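Local coordinates for cell wall surface anchor family protein (Streptococcus agalactiae serogroup V, PDB 3PF2), which probably forms the shaft of a group B streptococcal type 1 pilus as its major pilin, here as a calcium-binding C-terminal fragment, at residues A[200-214]-A[228-242]. Numbering follows the deposited sequence.
Sequences AEFDLLASDGTAVKW and IAGEAVTGQPIKLKS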
# COMPACT_ATOMS: atom_id res chain seq x y z
N ALA A 200 -5.70 -30.67 8.55
CA ALA A 200 -4.93 -30.01 9.60
C ALA A 200 -5.42 -28.58 9.67
O ALA A 200 -5.70 -27.98 8.63
CB ALA A 200 -3.43 -30.07 9.32
N GLU A 201 -5.56 -28.05 10.88
CA GLU A 201 -5.95 -26.66 11.06
C GLU A 201 -4.91 -25.87 11.84
O GLU A 201 -4.25 -26.40 12.75
CB GLU A 201 -7.34 -26.56 11.72
CG GLU A 201 -8.43 -27.26 10.89
CD GLU A 201 -9.83 -27.15 11.46
OE1 GLU A 201 -10.01 -26.58 12.55
OE2 GLU A 201 -10.75 -27.66 10.80
N PHE A 202 -4.74 -24.59 11.45
CA PHE A 202 -3.72 -23.72 12.03
C PHE A 202 -4.23 -22.32 12.31
O PHE A 202 -4.85 -21.70 11.44
CB PHE A 202 -2.49 -23.60 11.09
CG PHE A 202 -1.96 -24.92 10.59
CD1 PHE A 202 -0.87 -25.53 11.22
CD2 PHE A 202 -2.55 -25.54 9.50
CE1 PHE A 202 -0.38 -26.75 10.76
CE2 PHE A 202 -2.07 -26.77 9.04
CZ PHE A 202 -0.98 -27.36 9.67
N ASP A 203 -3.94 -21.81 13.50
CA ASP A 203 -4.06 -20.37 13.77
C ASP A 203 -2.88 -19.62 13.15
O ASP A 203 -1.73 -20.01 13.35
CB ASP A 203 -4.04 -20.07 15.27
CG ASP A 203 -5.26 -20.59 16.00
OD1 ASP A 203 -6.29 -20.92 15.36
OD2 ASP A 203 -5.18 -20.66 17.25
N LEU A 204 -3.17 -18.54 12.43
CA LEU A 204 -2.12 -17.69 11.88
C LEU A 204 -1.77 -16.57 12.85
O LEU A 204 -2.67 -15.81 13.29
CB LEU A 204 -2.53 -17.12 10.52
CG LEU A 204 -1.60 -16.05 9.92
CD1 LEU A 204 -0.25 -16.62 9.44
CD2 LEU A 204 -2.31 -15.30 8.79
N LEU A 205 -0.49 -16.48 13.19
CA LEU A 205 0.01 -15.52 14.20
C LEU A 205 1.15 -14.66 13.65
O LEU A 205 1.92 -15.08 12.79
CB LEU A 205 0.53 -16.28 15.42
CG LEU A 205 -0.33 -17.40 16.04
CD1 LEU A 205 0.44 -18.11 17.14
CD2 LEU A 205 -1.66 -16.86 16.56
N ALA A 206 1.27 -13.45 14.20
CA ALA A 206 2.47 -12.64 14.01
C ALA A 206 3.63 -13.26 14.79
O ALA A 206 3.44 -14.21 15.56
CB ALA A 206 2.23 -11.22 14.50
N SER A 207 4.84 -12.73 14.59
CA SER A 207 6.04 -13.28 15.23
C SER A 207 5.95 -13.21 16.76
O SER A 207 6.50 -14.07 17.46
CB SER A 207 7.31 -12.58 14.73
OG SER A 207 7.32 -11.22 15.13
N ASP A 208 5.21 -12.21 17.24
CA ASP A 208 5.02 -11.98 18.68
C ASP A 208 3.87 -12.79 19.28
O ASP A 208 3.49 -12.59 20.44
CB ASP A 208 4.87 -10.48 18.98
CG ASP A 208 3.54 -9.89 18.54
OD1 ASP A 208 2.73 -10.55 17.85
OD2 ASP A 208 3.28 -8.72 18.89
N GLY A 209 3.31 -13.69 18.48
CA GLY A 209 2.27 -14.61 18.93
C GLY A 209 0.86 -14.05 18.89
O GLY A 209 -0.09 -14.74 19.23
N THR A 210 0.72 -12.80 18.46
CA THR A 210 -0.59 -12.20 18.37
C THR A 210 -1.28 -12.63 17.06
O THR A 210 -0.64 -12.71 16.01
CB THR A 210 -0.51 -10.66 18.56
OG1 THR A 210 -1.74 -10.18 19.11
CG2 THR A 210 -0.22 -9.94 17.28
N ALA A 211 -2.57 -12.92 17.15
CA ALA A 211 -3.31 -13.42 16.00
C ALA A 211 -3.44 -12.37 14.92
O ALA A 211 -3.67 -11.18 15.20
CB ALA A 211 -4.69 -13.90 16.41
N VAL A 212 -3.26 -12.81 13.68
CA VAL A 212 -3.61 -12.00 12.53
C VAL A 212 -5.13 -12.13 12.32
O VAL A 212 -5.67 -13.25 12.31
CB VAL A 212 -2.85 -12.46 11.27
CG1 VAL A 212 -3.05 -11.49 10.12
CG2 VAL A 212 -1.35 -12.64 11.60
N LYS A 213 -5.80 -11.00 12.18
CA LYS A 213 -7.26 -10.99 12.08
C LYS A 213 -7.72 -10.78 10.65
O LYS A 213 -7.04 -10.08 9.86
CB LYS A 213 -7.86 -9.91 12.98
CG LYS A 213 -7.79 -10.24 14.47
CD LYS A 213 -8.38 -9.12 15.34
CE LYS A 213 -7.57 -7.83 15.25
NZ LYS A 213 -8.35 -6.69 15.79
N TRP A 214 -8.86 -11.38 10.32
CA TRP A 214 -9.52 -11.15 9.05
C TRP A 214 -10.03 -9.72 8.97
O TRP A 214 -10.52 -9.15 9.96
CB TRP A 214 -10.72 -12.07 8.86
CG TRP A 214 -10.41 -13.50 8.55
CD1 TRP A 214 -10.73 -14.58 9.31
CD2 TRP A 214 -9.74 -14.02 7.38
NE1 TRP A 214 -10.30 -15.73 8.71
CE2 TRP A 214 -9.69 -15.42 7.52
CE3 TRP A 214 -9.17 -13.43 6.24
CZ2 TRP A 214 -9.09 -16.25 6.57
CZ3 TRP A 214 -8.57 -14.27 5.28
CH2 TRP A 214 -8.54 -15.66 5.46
N ILE A 228 -9.37 -22.54 4.25
CA ILE A 228 -9.81 -21.77 5.41
C ILE A 228 -10.55 -22.69 6.39
O ILE A 228 -11.50 -23.37 6.00
CB ILE A 228 -10.72 -20.58 4.98
CG1 ILE A 228 -9.98 -19.67 4.00
CG2 ILE A 228 -11.20 -19.79 6.21
CD1 ILE A 228 -10.84 -18.61 3.35
N ALA A 229 -10.09 -22.70 7.64
CA ALA A 229 -10.75 -23.46 8.70
C ALA A 229 -11.99 -22.70 9.16
O ALA A 229 -11.89 -21.59 9.71
CB ALA A 229 -9.80 -23.71 9.86
N GLY A 230 -13.16 -23.28 8.91
CA GLY A 230 -14.42 -22.70 9.33
C GLY A 230 -14.80 -21.50 8.47
O GLY A 230 -14.45 -21.43 7.29
N GLU A 231 -15.49 -20.55 9.08
CA GLU A 231 -15.99 -19.41 8.34
C GLU A 231 -15.15 -18.19 8.66
O GLU A 231 -14.89 -17.89 9.83
CB GLU A 231 -17.48 -19.19 8.64
CG GLU A 231 -18.38 -20.41 8.35
CD GLU A 231 -18.41 -20.79 6.87
OE1 GLU A 231 -18.73 -19.94 6.02
OE2 GLU A 231 -18.12 -21.97 6.57
N ALA A 232 -14.72 -17.50 7.61
CA ALA A 232 -13.91 -16.29 7.74
C ALA A 232 -14.79 -15.05 7.81
O ALA A 232 -15.52 -14.75 6.86
CB ALA A 232 -12.95 -16.18 6.58
N VAL A 233 -14.72 -14.34 8.94
CA VAL A 233 -15.42 -13.06 9.12
C VAL A 233 -14.54 -12.04 9.82
O VAL A 233 -13.84 -12.37 10.78
CB VAL A 233 -16.74 -13.18 9.94
CG1 VAL A 233 -17.83 -12.31 9.31
CG2 VAL A 233 -17.21 -14.63 10.09
N THR A 234 -14.60 -10.79 9.33
CA THR A 234 -13.85 -9.65 9.88
C THR A 234 -13.86 -9.57 11.40
O THR A 234 -14.91 -9.72 12.04
CB THR A 234 -14.34 -8.32 9.25
OG1 THR A 234 -14.12 -8.37 7.84
CG2 THR A 234 -13.60 -7.11 9.82
N GLY A 235 -12.67 -9.35 11.97
CA GLY A 235 -12.50 -9.14 13.41
C GLY A 235 -12.12 -10.39 14.17
O GLY A 235 -11.74 -10.33 15.34
N GLN A 236 -12.23 -11.54 13.50
CA GLN A 236 -11.91 -12.83 14.11
C GLN A 236 -10.53 -13.33 13.67
O GLN A 236 -10.04 -12.92 12.62
CB GLN A 236 -13.00 -13.86 13.75
CG GLN A 236 -14.40 -13.54 14.32
CD GLN A 236 -14.40 -13.32 15.82
OE1 GLN A 236 -14.74 -12.24 16.30
NE2 GLN A 236 -14.01 -14.34 16.58
N PRO A 237 -9.90 -14.20 14.49
CA PRO A 237 -8.55 -14.67 14.12
C PRO A 237 -8.55 -15.47 12.81
O PRO A 237 -9.54 -16.17 12.51
CB PRO A 237 -8.14 -15.56 15.30
CG PRO A 237 -9.08 -15.18 16.42
CD PRO A 237 -10.35 -14.80 15.76
N ILE A 238 -7.47 -15.36 12.05
CA ILE A 238 -7.32 -16.15 10.81
C ILE A 238 -6.94 -17.58 11.17
O ILE A 238 -5.98 -17.82 11.91
CB ILE A 238 -6.29 -15.51 9.85
CG1 ILE A 238 -6.87 -14.23 9.23
CG2 ILE A 238 -5.89 -16.51 8.73
CD1 ILE A 238 -5.90 -13.39 8.46
N LYS A 239 -7.71 -18.53 10.66
CA LYS A 239 -7.45 -19.95 10.88
C LYS A 239 -7.48 -20.63 9.52
O LYS A 239 -8.42 -20.43 8.76
CB LYS A 239 -8.48 -20.57 11.83
CG LYS A 239 -8.60 -19.83 13.15
CD LYS A 239 -9.64 -20.44 14.07
CE LYS A 239 -9.47 -19.95 15.51
NZ LYS A 239 -9.72 -18.49 15.66
N LEU A 240 -6.44 -21.40 9.22
CA LEU A 240 -6.25 -22.02 7.90
C LEU A 240 -6.37 -23.54 8.01
O LEU A 240 -6.31 -24.09 9.11
CB LEU A 240 -4.89 -21.63 7.32
CG LEU A 240 -4.58 -20.13 7.23
CD1 LEU A 240 -3.15 -19.92 6.74
CD2 LEU A 240 -5.56 -19.43 6.31
N LYS A 241 -6.54 -24.20 6.87
CA LYS A 241 -6.80 -25.64 6.83
C LYS A 241 -6.08 -26.25 5.63
O LYS A 241 -6.02 -25.65 4.56
CB LYS A 241 -8.32 -25.83 6.72
CG LYS A 241 -8.86 -27.21 6.44
CD LYS A 241 -10.40 -27.15 6.30
CE LYS A 241 -10.85 -26.97 4.85
NZ LYS A 241 -12.25 -26.43 4.72
N SER A 242 -5.51 -27.45 5.79
CA SER A 242 -4.97 -28.13 4.63
C SER A 242 -6.11 -28.79 3.83
O SER A 242 -7.02 -29.41 4.41
CB SER A 242 -3.87 -29.14 4.99
OG SER A 242 -4.35 -30.15 5.85
O HOH W 1 -12.75 -26.37 9.24
O HOH W 2 -5.14 -16.72 14.41
O HOH W 3 -10.53 -18.49 9.51
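The indole of W214 is sandwiched between two aliphatic carbons of segment 228-242, and this is the tight part of the contact. I238 CG1 lies 3.4 Å above the plane, over the centre of the ring system, while A232 CB sits 3.4 Å above the opposite face, displaced toward the rim; both make CH-pi contacts with the five-membered ring. A branched isoleucine suits its place because its arms part: CG1, anti to the carbonyl carbon (chi1 -71°), goes to one face of the indole and carries CD1 on to V212 CG1, whereas CG2 packs on L204 CD2, 3.8 Å away. Alanine suits the other face, where a lone methyl approaches closely. W214 NE1 is satisfied at the ring edge by an in-plane water 2.9 Å away, which also accepts from K239 N.

The backbone clamps this core. I238 N donates to V212 O and its carbonyl receives L204 N in a nearly straight bond (178°), so I238 joins strand 201-206 to the chain returning from its type I turn (A206 to G209). W214 N donates to Q236 O and W214 O accepts from G235 N at the type II turn 233-236, where G235 adopts a positive phi that favours glycine. Further along, F202 and L240 form an antiparallel hydrogen-bonded pair, flanked by the non-hydrogen-bonded pairs E201–K241 and D203–K239.

The other side is looser. The D203 and K239 side chains lie side by side, with D203 OD1 3.3 Å from K239 CE but 4.2 Å from K239 NZ, beyond a salt bridge. E201, extended beyond CG, lays its carboxylate near A229 CB and takes a water bond at OE2, polar groups fitting a partly exposed face.

On the reverse face L240 rests on F248 and I250 of strand 247-253, and the F202 ring meets that of F248. Within the prealbumin-like domain, strand 239-241 edges a four-stranded antiparallel sheet, 201-206 pairs next with 266-274, and helix 216-221 touches W214 through I219 and I238 through L218.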